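Local coordinates for uncharacterized protein (Bacillus thuringiensis serovar kurstaki, PDB 4XE7) that probably polymerises, as a ParM-type bacterial actin, into filaments that separate plasmid copies at cell division, at residues I33-A37 with V136-R140; E68-L72 with D181-E185; N265-I271 with R300-I304; L307-E311 with P323-V327. All blocks are in the same frame, centred on the assembly; numbering follows the deposited sequence.

Interaction 1 of 4, residues I33-A37 with V136-R140; sequences IESFA and VAAAR
Phe-36 and Glu-34, both pointing from strand 33-37 toward helix 136-140, meet the long side chain of Arg-140, joining a helix to the sheet of the first actin-like domain. Strand 33-45 is the third of the sheet's opening three-stranded meander, and the last turn of helix 123-140 packs on its face, the axes of the two short segments 10.8 Å apart and running at 139°. The Phe-36 ring is the larger surface on the strand side. Its CG stands between the backbone N and the carbonyl carbon (chi1 60°), which carries the ring out to the helix, where CZ lies 3.8 Å from Val-136 CB and its edge meets the backbone N of Ala-137. Further back along the ring, CD1 sits over one face of the Arg-140 guanidinium, toward its rim, with the two planes 46° apart. The aliphatic part of Arg-140 is stretched out straight, which takes NH1 to Glu-34 OE2 in a salt bridge. This bond is bent and tilted out of the guanidinium plane, and it uses the anti lone pair of OE2. The polar ends have further partners: Asn-28 holds Glu-34 OE1, while Asp-69 and Asp-67 form salt bridges with Arg-140 NH2. A water adds a second link, donating to Ser-35 O at 2.6 Å and accepting from Arg-140 NH1 at 2.9 Å.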
loop_
_atom_site.group_PDB
_atom_site.type_symbol
_atom_site.label_atom_id
_atom_site.label_comp_id
_atom_site.label_asym_id
_atom_site.label_seq_id
_atom_site.Cartn_x
_atom_site.Cartn_y
_atom_site.Cartn_z
ATOM N N ILE A 33 1.378 2.609 14.136
ATOM C CA ILE A 33 1.109 2.989 12.749
ATOM C C ILE A 33 -0.027 2.147 12.202
ATOM O O ILE A 33 0.051 0.930 12.227
ATOM C CB ILE A 33 2.360 2.821 11.851
ATOM C CG1 ILE A 33 3.501 3.675 12.407
ATOM C CG2 ILE A 33 2.035 3.206 10.382
ATOM C CD1 ILE A 33 4.795 3.558 11.655
ATOM N N GLU A 34 -1.079 2.807 11.726
ATOM C CA GLU A 34 -2.226 2.147 11.111
ATOM C C GLU A 34 -2.362 2.615 9.653
ATOM O O GLU A 34 -2.237 3.802 9.364
ATOM C CB GLU A 34 -3.496 2.454 11.919
ATOM C CG GLU A 34 -4.709 1.649 11.532
ATOM C CD GLU A 34 -5.776 1.640 12.625
ATOM O OE1 GLU A 34 -5.409 1.492 13.808
ATOM O OE2 GLU A 34 -6.972 1.811 12.306
ATOM N N SER A 35 -2.592 1.685 8.735
ATOM C CA SER A 35 -2.625 2.016 7.308
ATOM C C SER A 35 -3.785 1.374 6.581
ATOM O O SER A 35 -4.195 0.239 6.900
ATOM C CB SER A 35 -1.333 1.582 6.616
ATOM O OG SER A 35 -0.214 2.237 7.173
ATOM N N PHE A 36 -4.311 2.110 5.603
ATOM C CA PHE A 36 -5.238 1.546 4.628
ATOM C C PHE A 36 -5.121 2.289 3.297
ATOM O O PHE A 36 -4.450 3.327 3.196
ATOM C CB PHE A 36 -6.679 1.576 5.144
ATOM C CG PHE A 36 -7.199 2.957 5.459
ATOM C CD1 PHE A 36 -7.104 3.470 6.746
ATOM C CD2 PHE A 36 -7.795 3.734 4.469
ATOM C CE1 PHE A 36 -7.586 4.737 7.043
ATOM C CE2 PHE A 36 -8.300 5.002 4.760
ATOM C CZ PHE A 36 -8.175 5.506 6.050
ATOM N N ALA A 37 -5.766 1.735 2.278
ATOM C CA ALA A 37 -5.746 2.287 0.936
ATOM C C ALA A 37 -7.170 2.497 0.434
ATOM O O ALA A 37 -8.037 1.645 0.616
ATOM C CB ALA A 37 -5.005 1.375 0.002
ATOM N N VAL A 136 -11.765 9.109 7.470
ATOM C CA VAL A 136 -11.894 7.755 8.011
ATOM C C VAL A 136 -10.944 7.535 9.196
ATOM O O VAL A 136 -11.343 6.984 10.224
ATOM C CB VAL A 136 -11.640 6.673 6.931
ATOM C CG1 VAL A 136 -11.697 5.258 7.553
ATOM C CG2 VAL A 136 -12.675 6.795 5.813
ATOM N N ALA A 137 -9.698 7.975 9.066
ATOM C CA ALA A 137 -8.748 7.861 10.177
ATOM C C ALA A 137 -9.203 8.672 11.377
ATOM O O ALA A 137 -9.037 8.247 12.535
ATOM C CB ALA A 137 -7.372 8.309 9.757
ATOM N N ALA A 138 -9.755 9.853 11.107
ATOM C CA ALA A 138 -10.204 10.703 12.199
ATOM C C ALA A 138 -11.379 10.023 12.911
ATOM O O ALA A 138 -11.444 10.003 14.147
ATOM C CB ALA A 138 -10.579 12.086 11.690
ATOM N N ALA A 139 -12.280 9.436 12.123
ATOM C CA ALA A 139 -13.383 8.646 12.657
ATOM C C ALA A 139 -12.864 7.472 13.499
ATOM O O ALA A 139 -13.357 7.250 14.598
ATOM C CB ALA A 139 -14.273 8.137 11.530
ATOM N N ARG A 140 -11.861 6.749 12.988
ATOM C CA ARG A 140 -11.292 5.596 13.693
ATOM C C ARG A 140 -10.731 5.939 15.065
ATOM O O ARG A 140 -10.777 5.131 15.978
ATOM C CB ARG A 140 -10.185 4.953 12.861
ATOM C CG ARG A 140 -10.685 4.214 11.644
ATOM C CD ARG A 140 -9.545 3.498 10.939
ATOM N NE ARG A 140 -10.058 2.725 9.821
ATOM C CZ ARG A 140 -9.352 1.822 9.163
ATOM N NH1 ARG A 140 -8.088 1.605 9.511
ATOM N NH2 ARG A 140 -9.903 1.157 8.152
HETATM O O HOH W 1 -6.252 -0.405 8.426
#

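Interaction 2 of 4, residues E68-L72 with D181-E185; sequences EDIEL and DGTYE
Asp-181 opens the second segment by laying its CB against Leu-72 CD2 at 3.7 Å, while its carboxylate turns back on its own backbone: OD1 takes the N-H of Gly-182 at 2.6 Å, from above the carboxylate plane, and OD2 pairs with Lys-53. Gly-182, with positive phi, starts a type I beta turn that ends at Glu-185, and its CA passes 4.0 Å from Leu-72 O. Thr-183, next in the turn, brings OG1 to 3.4 Å from Asp-69 CA. A water bonded to Glu-68 O and Leu-72 N also lies near this hydroxyl, a weak contact. Tyr-184 then reaches back beneath Thr-183, whose CB sits over the ring centre, and its OH donates to Asp-69 OD2 at 2.7 Å on the anti lone pair. Asp-69 meets it with CG set between its backbone N and carbonyl carbon (chi1 59°), the ring and carboxylate planes 62° apart. The contact thus joins the hairpin between strands 173-179 and 188-200 to the loop entering strand 73-79, at the edge of the first actin-like domain. Because Asp-69 OD1 also pairs with Arg-140, its carboxylate is held at both oxygens, and the phenol and guanidinium together would probably favour its ionised form.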
loop_
_atom_site.group_PDB
_atom_site.type_symbol
_atom_site.label_atom_id
_atom_site.label_comp_id
_atom_site.label_asym_id
_atom_site.label_seq_id
_atom_site.Cartn_x
_atom_site.Cartn_y
_atom_site.Cartn_z
ATOM N N GLU A 68 -13.501 -2.672 7.018
ATOM C CA GLU A 68 -14.874 -2.696 6.553
ATOM C C GLU A 68 -15.373 -1.275 6.415
ATOM O O GLU A 68 -16.306 -1.016 5.651
ATOM C CB GLU A 68 -15.778 -3.497 7.502
ATOM C CG GLU A 68 -15.458 -4.987 7.530
ATOM C CD GLU A 68 -16.345 -5.771 8.485
ATOM O OE1 GLU A 68 -16.365 -5.435 9.689
ATOM O OE2 GLU A 68 -17.009 -6.733 8.035
ATOM N N ASP A 69 -14.737 -0.338 7.118
ATOM C CA ASP A 69 -15.262 1.019 7.113
ATOM C C ASP A 69 -14.982 1.779 5.816
ATOM O O ASP A 69 -15.472 2.894 5.650
ATOM C CB ASP A 69 -14.737 1.808 8.315
ATOM C CG ASP A 69 -13.213 1.894 8.363
ATOM O OD1 ASP A 69 -12.526 1.265 7.530
ATOM O OD2 ASP A 69 -12.709 2.585 9.268
ATOM N N ILE A 70 -14.222 1.193 4.894
ATOM C CA ILE A 70 -14.012 1.861 3.611
ATOM C C ILE A 70 -14.711 1.144 2.461
ATOM O O ILE A 70 -14.610 1.573 1.308
ATOM C CB ILE A 70 -12.532 1.995 3.272
ATOM C CG1 ILE A 70 -11.894 0.614 3.133
ATOM C CG2 ILE A 70 -11.827 2.841 4.329
ATOM C CD1 ILE A 70 -10.542 0.632 2.500
ATOM N N GLU A 71 -15.434 0.072 2.783
ATOM C CA GLU A 71 -16.223 -0.672 1.796
ATOM C C GLU A 71 -17.382 0.169 1.261
ATOM O O GLU A 71 -17.801 0.033 0.108
ATOM C CB GLU A 71 -16.766 -1.975 2.408
ATOM C CG GLU A 71 -15.676 -2.961 2.825
ATOM C CD GLU A 71 -16.222 -4.222 3.494
ATOM O OE1 GLU A 71 -17.463 -4.389 3.560
ATOM O OE2 GLU A 71 -15.402 -5.045 3.958
ATOM N N LEU A 72 -17.893 1.052 2.104
ATOM C CA LEU A 72 -19.016 1.878 1.704
ATOM C C LEU A 72 -18.746 3.336 2.036
ATOM O O LEU A 72 -19.038 3.794 3.141
ATOM C CB LEU A 72 -20.294 1.387 2.385
ATOM C CG LEU A 72 -21.620 1.624 1.671
ATOM C CD1 LEU A 72 -22.735 0.917 2.440
ATOM C CD2 LEU A 72 -21.931 3.104 1.527
ATOM N N ASP A 181 -23.510 7.429 4.665
ATOM C CA ASP A 181 -23.820 6.005 4.738
ATOM C C ASP A 181 -22.644 5.247 5.356
ATOM O O ASP A 181 -21.624 5.847 5.705
ATOM C CB ASP A 181 -24.138 5.452 3.344
ATOM C CG ASP A 181 -25.040 4.219 3.389
ATOM O OD1 ASP A 181 -25.210 3.644 4.486
ATOM O OD2 ASP A 181 -25.587 3.828 2.332
ATOM N N GLY A 182 -22.793 3.933 5.496
ATOM C CA GLY A 182 -21.728 3.086 6.004
ATOM C C GLY A 182 -21.512 3.227 7.501
ATOM O O GLY A 182 -22.356 3.762 8.226
ATOM N N THR A 183 -20.351 2.766 7.944
ATOM C CA THR A 183 -19.989 2.723 9.358
ATOM C C THR A 183 -20.122 4.036 10.128
ATOM O O THR A 183 -20.576 4.038 11.268
ATOM C CB THR A 183 -18.538 2.248 9.509
ATOM O OG1 THR A 183 -18.301 1.164 8.598
ATOM C CG2 THR A 183 -18.259 1.814 10.957
ATOM N N TYR A 184 -19.719 5.152 9.527
ATOM C CA TYR A 184 -19.722 6.422 10.251
ATOM C C TYR A 184 -20.894 7.339 9.882
ATOM O O TYR A 184 -20.805 8.558 10.060
ATOM C CB TYR A 184 -18.389 7.151 10.017
ATOM C CG TYR A 184 -17.202 6.262 10.337
ATOM C CD1 TYR A 184 -17.038 5.739 11.614
ATOM C CD2 TYR A 184 -16.265 5.933 9.370
ATOM C CE1 TYR A 184 -15.978 4.910 11.922
ATOM C CE2 TYR A 184 -15.194 5.098 9.668
ATOM C CZ TYR A 184 -15.065 4.591 10.952
ATOM O OH TYR A 184 -14.022 3.772 11.282
ATOM N N GLU A 185 -21.980 6.758 9.371
ATOM C CA GLU A 185 -23.131 7.541 8.918
ATOM C C GLU A 185 -23.578 8.562 9.957
ATOM O O GLU A 185 -23.758 8.230 11.122
ATOM C CB GLU A 185 -24.310 6.634 8.563
ATOM C CG GLU A 185 -25.599 7.418 8.303
ATOM C CD GLU A 185 -26.765 6.539 7.892
ATOM O OE1 GLU A 185 -26.606 5.297 7.890
ATOM O OE2 GLU A 185 -27.843 7.094 7.574
HETATM O O HOH W 2 -18.148 0.655 5.178
#

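Interaction 3 of 4, residues N265-I271 with R300-I304; sequences NKYIDEI and REDFI
Arg-300 grips Asp-269 side-on with two nitrogens, one to each carboxylate oxygen. NE donates to OD1 at 2.7 Å, nearly straight at 162°, meeting it on the syn side but somewhat out of the carboxylate plane; NH2 donates to the syn lone pair of OD2 at 2.9 Å. Both acceptors lie close to the guanidinium plane, although the two flat groups are turned moderately against each other. The second and third torsions of the arginine are both near 180°, a straight reach that carries the head across to the neighbouring helix. One guanidinium face is covered by the Asn-265 amide, stacked with its plane 24° away and CG 3.2 Å above, offset toward the rim. That contact is packing: Asn-265 OD1 is near Arg-300 NH1, but the angle is too poor for a hydrogen bond, and OD1 instead rests 3.2 Å from Arg-300 CD. Helices 265-279 and 300-317 belong to the second actin-like domain; their segments 265-271 and 300-304 cross at 77°, the salt bridge lying at the outer side of the crossing. Inward the contact turns apolar. Ile-268 spreads its branches, CG2 against Arg-300 CB and Phe-303 CD2, CD1 against Ile-304 CD1 at 3.8 Å. Ile-271 sends CG2, anti to its backbone nitrogen, to Phe-303 CZ at 3.7 Å, crossing that side chain at about a right angle. Phe-376 of helix 372-376 touches Ile-268 and Ile-271 as well.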
loop_
_atom_site.group_PDB
_atom_site.type_symbol
_atom_site.label_atom_id
_atom_site.label_comp_id
_atom_site.label_asym_id
_atom_site.label_seq_id
_atom_site.Cartn_x
_atom_site.Cartn_y
_atom_site.Cartn_z
ATOM N N ASN A 265 3.961 -13.600 -10.956
ATOM C CA ASN A 265 2.794 -14.180 -11.618
ATOM C C ASN A 265 3.075 -15.529 -12.272
ATOM O O ASN A 265 2.433 -16.532 -11.950
ATOM C CB ASN A 265 2.227 -13.212 -12.679
ATOM C CG ASN A 265 1.374 -12.111 -12.075
ATOM O OD1 ASN A 265 0.972 -12.183 -10.907
ATOM N ND2 ASN A 265 1.081 -11.090 -12.873
ATOM N N LYS A 266 4.039 -15.567 -13.181
ATOM C CA LYS A 266 4.291 -16.815 -13.898
ATOM C C LYS A 266 4.767 -17.947 -12.978
ATOM O O LYS A 266 4.511 -19.110 -13.266
ATOM C CB LYS A 266 5.301 -16.580 -15.017
ATOM C CG LYS A 266 5.036 -15.284 -15.766
ATOM C CD LYS A 266 5.271 -15.422 -17.257
ATOM C CE LYS A 266 4.724 -14.218 -17.998
ATOM N NZ LYS A 266 5.033 -14.284 -19.452
ATOM N N TYR A 267 5.450 -17.613 -11.877
ATOM C CA TYR A 267 5.968 -18.634 -10.953
ATOM C C TYR A 267 4.836 -19.231 -10.138
ATOM O O TYR A 267 4.783 -20.445 -9.894
ATOM C CB TYR A 267 7.053 -18.052 -10.023
ATOM C CG TYR A 267 8.255 -17.550 -10.794
ATOM C CD1 TYR A 267 9.376 -18.364 -10.989
ATOM C CD2 TYR A 267 8.254 -16.270 -11.378
ATOM C CE1 TYR A 267 10.476 -17.899 -11.729
ATOM C CE2 TYR A 267 9.324 -15.810 -12.117
ATOM C CZ TYR A 267 10.441 -16.625 -12.284
ATOM O OH TYR A 267 11.510 -16.158 -13.018
ATOM N N ILE A 268 3.932 -18.365 -9.714
ATOM C CA ILE A 268 2.746 -18.781 -8.977
ATOM C C ILE A 268 1.820 -19.625 -9.868
ATOM O O ILE A 268 1.293 -20.653 -9.427
ATOM C CB ILE A 268 2.012 -17.543 -8.403
ATOM C CG1 ILE A 268 2.858 -16.963 -7.252
ATOM C CG2 ILE A 268 0.567 -17.903 -7.985
ATOM C CD1 ILE A 268 2.530 -15.512 -6.849
ATOM N N ASP A 269 1.669 -19.223 -11.131
ATOM C CA ASP A 269 0.807 -19.978 -12.038
ATOM C C ASP A 269 1.307 -21.397 -12.175
ATOM O O ASP A 269 0.510 -22.348 -12.152
ATOM C CB ASP A 269 0.714 -19.324 -13.412
ATOM C CG ASP A 269 0.020 -17.971 -13.359
ATOM O OD1 ASP A 269 -0.687 -17.722 -12.364
ATOM O OD2 ASP A 269 0.172 -17.174 -14.301
ATOM N N GLU A 270 2.623 -21.542 -12.295
ATOM C CA GLU A 270 3.221 -22.861 -12.446
ATOM C C GLU A 270 3.015 -23.695 -11.194
ATOM O O GLU A 270 2.706 -24.899 -11.280
ATOM C CB GLU A 270 4.709 -22.745 -12.765
ATOM C CG GLU A 270 5.377 -24.067 -13.053
ATOM C CD GLU A 270 6.785 -23.896 -13.595
ATOM O OE1 GLU A 270 7.362 -22.796 -13.431
ATOM O OE2 GLU A 270 7.308 -24.861 -14.191
ATOM N N ILE A 271 3.191 -23.064 -10.032
ATOM C CA ILE A 271 2.912 -23.730 -8.755
ATOM C C ILE A 271 1.451 -24.196 -8.681
ATOM O O ILE A 271 1.170 -25.338 -8.312
ATOM C CB ILE A 271 3.220 -22.806 -7.553
ATOM C CG1 ILE A 271 4.731 -22.711 -7.339
ATOM C CG2 ILE A 271 2.563 -23.320 -6.266
ATOM C CD1 ILE A 271 5.141 -21.509 -6.519
ATOM N N ARG A 300 -4.337 -15.886 -7.794
ATOM C CA ARG A 300 -2.984 -15.860 -7.244
ATOM C C ARG A 300 -3.000 -15.243 -5.858
ATOM O O ARG A 300 -2.207 -15.615 -4.988
ATOM C CB ARG A 300 -2.027 -15.078 -8.139
ATOM C CG ARG A 300 -2.024 -15.519 -9.592
ATOM C CD ARG A 300 -1.073 -14.650 -10.406
ATOM N NE ARG A 300 -1.027 -15.052 -11.807
ATOM C CZ ARG A 300 -1.376 -14.269 -12.824
ATOM N NH1 ARG A 300 -1.786 -13.028 -12.600
ATOM N NH2 ARG A 300 -1.299 -14.721 -14.069
ATOM N N GLU A 301 -3.913 -14.298 -5.657
ATOM C CA GLU A 301 -3.977 -13.542 -4.413
ATOM C C GLU A 301 -4.513 -14.436 -3.299
ATOM O O GLU A 301 -4.049 -14.388 -2.165
ATOM C CB GLU A 301 -4.852 -12.293 -4.589
ATOM C CG GLU A 301 -4.282 -11.226 -5.538
ATOM C CD GLU A 301 -4.193 -11.670 -7.002
ATOM O OE1 GLU A 301 -5.082 -12.409 -7.486
ATOM O OE2 GLU A 301 -3.218 -11.275 -7.671
ATOM N N ASP A 302 -5.500 -15.250 -3.638
ATOM C CA ASP A 302 -6.026 -16.283 -2.754
ATOM C C ASP A 302 -4.920 -17.260 -2.267
ATOM O O ASP A 302 -4.777 -17.568 -1.070
ATOM C CB ASP A 302 -7.122 -17.033 -3.509
ATOM C CG ASP A 302 -7.985 -17.864 -2.611
ATOM O OD1 ASP A 302 -8.281 -17.397 -1.492
ATOM O OD2 ASP A 302 -8.366 -18.986 -3.031
ATOM N N PHE A 303 -4.136 -17.746 -3.213
ATOM C CA PHE A 303 -2.998 -18.605 -2.900
ATOM C C PHE A 303 -1.956 -17.869 -2.016
ATOM O O PHE A 303 -1.463 -18.437 -1.043
ATOM C CB PHE A 303 -2.395 -19.112 -4.219
ATOM C CG PHE A 303 -0.988 -19.622 -4.102
ATOM C CD1 PHE A 303 -0.745 -20.950 -3.797
ATOM C CD2 PHE A 303 0.091 -18.778 -4.331
ATOM C CE1 PHE A 303 0.562 -21.429 -3.706
ATOM C CE2 PHE A 303 1.408 -19.247 -4.245
ATOM C CZ PHE A 303 1.634 -20.574 -3.927
ATOM N N ILE A 304 -1.638 -16.610 -2.335
ATOM C CA ILE A 304 -0.721 -15.852 -1.488
ATOM C C ILE A 304 -1.280 -15.680 -0.065
ATOM O O ILE A 304 -0.600 -15.990 0.921
ATOM C CB ILE A 304 -0.389 -14.456 -2.086
ATOM C CG1 ILE A 304 0.420 -14.596 -3.379
ATOM C CG2 ILE A 304 0.411 -13.606 -1.091
ATOM C CD1 ILE A 304 1.841 -15.019 -3.156
#

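Interaction 4 of 4, residues L307-E311 with P323-V327; sequences LVMPE and PTFSV
The turn from helix 300-317 into the small antiparallel hairpin 326-335 folds back along its own helix, and this helix-to-hairpin packing in the second actin-like domain is made by Leu-307, Glu-311 and Phe-325. Leu-307 and Glu-311 stand one turn apart on the helix and face the returning chain. Leu-307 carries CG anti to the backbone N (chi1 -175°), directing it to the returning chain, and its two methyls part there: CD1 lies 3.6 Å from the backbone Ser-326 O, and CD2 the same distance from Val-327 CG2. The Phe-325 ring fits between the two helix residues. Its edge meets Leu-307 O and the CA of Val-308, and CE1 approaches Glu-311 CB at 3.5 Å. The Glu-311 chain runs alongside the ring, pointing the other way, with ring and carboxylate planes 78° apart. It folds over at its second torsion, bringing its carboxylate round to the backbone at Pro-323 and Thr-324. Each carboxylate oxygen has polar partners: Tyr-321 OH is bonded to OE1, and Lys-314 pairs with OE2. Met-344 of helix 337-362 touches both Val-308 and Phe-325, so the ring lies between two helices. Phe-325 and Val-327 are also bonded through their backbones to Val-336 and Glu-334, which pair this chain with its hairpin partner. Across the contact itself the hydrogen bond is that of Thr-324 N to Glu-311 OE1, 2.9 Å long and 159° at the hydrogen, the donor standing well above the carboxylate plane.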
loop_
_atom_site.group_PDB
_atom_site.type_symbol
_atom_site.label_atom_id
_atom_site.label_comp_id
_atom_site.label_asym_id
_atom_site.label_seq_id
_atom_site.Cartn_x
_atom_site.Cartn_y
_atom_site.Cartn_z
ATOM N N LEU A 307 -2.340 -19.644 1.662
ATOM C CA LEU A 307 -1.295 -20.655 1.773
ATOM C C LEU A 307 0.070 -20.080 2.144
ATOM O O LEU A 307 0.698 -20.544 3.104
ATOM C CB LEU A 307 -1.163 -21.448 0.464
ATOM C CG LEU A 307 -0.176 -22.631 0.509
ATOM C CD1 LEU A 307 -0.604 -23.656 1.558
ATOM C CD2 LEU A 307 -0.041 -23.308 -0.850
ATOM N N VAL A 308 0.539 -19.079 1.393
ATOM C CA VAL A 308 1.935 -18.642 1.511
ATOM C C VAL A 308 2.221 -17.760 2.726
ATOM O O VAL A 308 3.175 -18.020 3.465
ATOM C CB VAL A 308 2.383 -17.887 0.249
ATOM C CG1 VAL A 308 3.712 -17.121 0.487
ATOM C CG2 VAL A 308 2.486 -18.851 -0.937
ATOM N N MET A 309 1.401 -16.726 2.924
ATOM C CA MET A 309 1.689 -15.684 3.916
ATOM C C MET A 309 1.819 -16.204 5.352
ATOM O O MET A 309 2.727 -15.776 6.050
ATOM C CB MET A 309 0.626 -14.570 3.879
ATOM C CG MET A 309 0.920 -13.437 2.903
ATOM S SD MET A 309 2.630 -12.816 2.979
ATOM C CE MET A 309 3.122 -13.160 1.302
ATOM N N PRO A 310 0.917 -17.105 5.805
ATOM C CA PRO A 310 1.112 -17.599 7.175
ATOM C C PRO A 310 2.476 -18.254 7.392
ATOM O O PRO A 310 3.111 -18.018 8.416
ATOM C CB PRO A 310 -0.023 -18.625 7.343
ATOM C CG PRO A 310 -1.108 -18.103 6.447
ATOM C CD PRO A 310 -0.360 -17.585 5.237
ATOM N N GLU A 311 2.944 -19.029 6.423
ATOM C CA GLU A 311 4.245 -19.673 6.570
ATOM C C GLU A 311 5.421 -18.676 6.520
ATOM O O GLU A 311 6.323 -18.727 7.363
ATOM C CB GLU A 311 4.408 -20.756 5.504
ATOM C CG GLU A 311 3.556 -22.003 5.756
ATOM C CD GLU A 311 3.815 -22.672 7.120
ATOM O OE1 GLU A 311 4.955 -23.129 7.395
ATOM O OE2 GLU A 311 2.861 -22.760 7.923
ATOM N N PRO A 323 9.347 -24.450 6.831
ATOM C CA PRO A 323 7.935 -24.282 6.472
ATOM C C PRO A 323 7.248 -25.547 5.961
ATOM O O PRO A 323 7.878 -26.430 5.394
ATOM C CB PRO A 323 7.989 -23.224 5.366
ATOM C CG PRO A 323 9.317 -23.421 4.729
ATOM C CD PRO A 323 10.243 -23.795 5.859
ATOM N N THR A 324 5.938 -25.605 6.150
ATOM C CA THR A 324 5.114 -26.643 5.548
ATOM C C THR A 324 3.959 -25.973 4.828
ATOM O O THR A 324 3.217 -25.209 5.435
ATOM C CB THR A 324 4.568 -27.637 6.605
ATOM O OG1 THR A 324 5.648 -28.418 7.119
ATOM C CG2 THR A 324 3.507 -28.570 6.000
ATOM N N PHE A 325 3.824 -26.226 3.530
ATOM C CA PHE A 325 2.669 -25.722 2.798
ATOM C C PHE A 325 1.661 -26.861 2.573
ATOM O O PHE A 325 1.886 -27.795 1.790
ATOM C CB PHE A 325 3.103 -25.076 1.495
ATOM C CG PHE A 325 4.076 -23.957 1.695
ATOM C CD1 PHE A 325 3.631 -22.664 1.946
ATOM C CD2 PHE A 325 5.440 -24.204 1.694
ATOM C CE1 PHE A 325 4.531 -21.637 2.156
ATOM C CE2 PHE A 325 6.354 -23.166 1.896
ATOM C CZ PHE A 325 5.904 -21.891 2.126
ATOM N N SER A 326 0.558 -26.779 3.297
ATOM C CA SER A 326 -0.466 -27.809 3.260
ATOM C C SER A 326 -1.757 -27.230 2.727
ATOM O O SER A 326 -2.308 -26.288 3.295
ATOM C CB SER A 326 -0.679 -28.406 4.649
ATOM O OG SER A 326 -1.951 -29.017 4.744
ATOM N N VAL A 327 -2.230 -27.795 1.626
ATOM C CA VAL A 327 -3.440 -27.313 0.973
ATOM C C VAL A 327 -4.614 -28.219 1.309
ATOM O O VAL A 327 -4.475 -29.445 1.286
ATOM C CB VAL A 327 -3.245 -27.259 -0.549
ATOM C CG1 VAL A 327 -4.547 -26.933 -1.251
ATOM C CG2 VAL A 327 -2.153 -26.253 -0.900
#

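How the interactions relate
From the N terminus, strand 33-37 finds helix 136-140 after 98 intervening residues, and interaction 1 closes that loop only after segment 68-72 has passed. Segment 68-72 waits until 181-185 to close interaction 2, so the two loops cross. They also touch, through a salt bridge between helix 123-140 and the loop before strand 73-79, so sheet, helix and outer loops of the first domain form one network. Interactions 3 and 4 follow in series within the second domain: 265-271 closes on 300-304, then 307-311 on 323-327, both using helix 300-317. The two pairs sit well apart: interactions 1 and 3 have centres about 30 Å from each other.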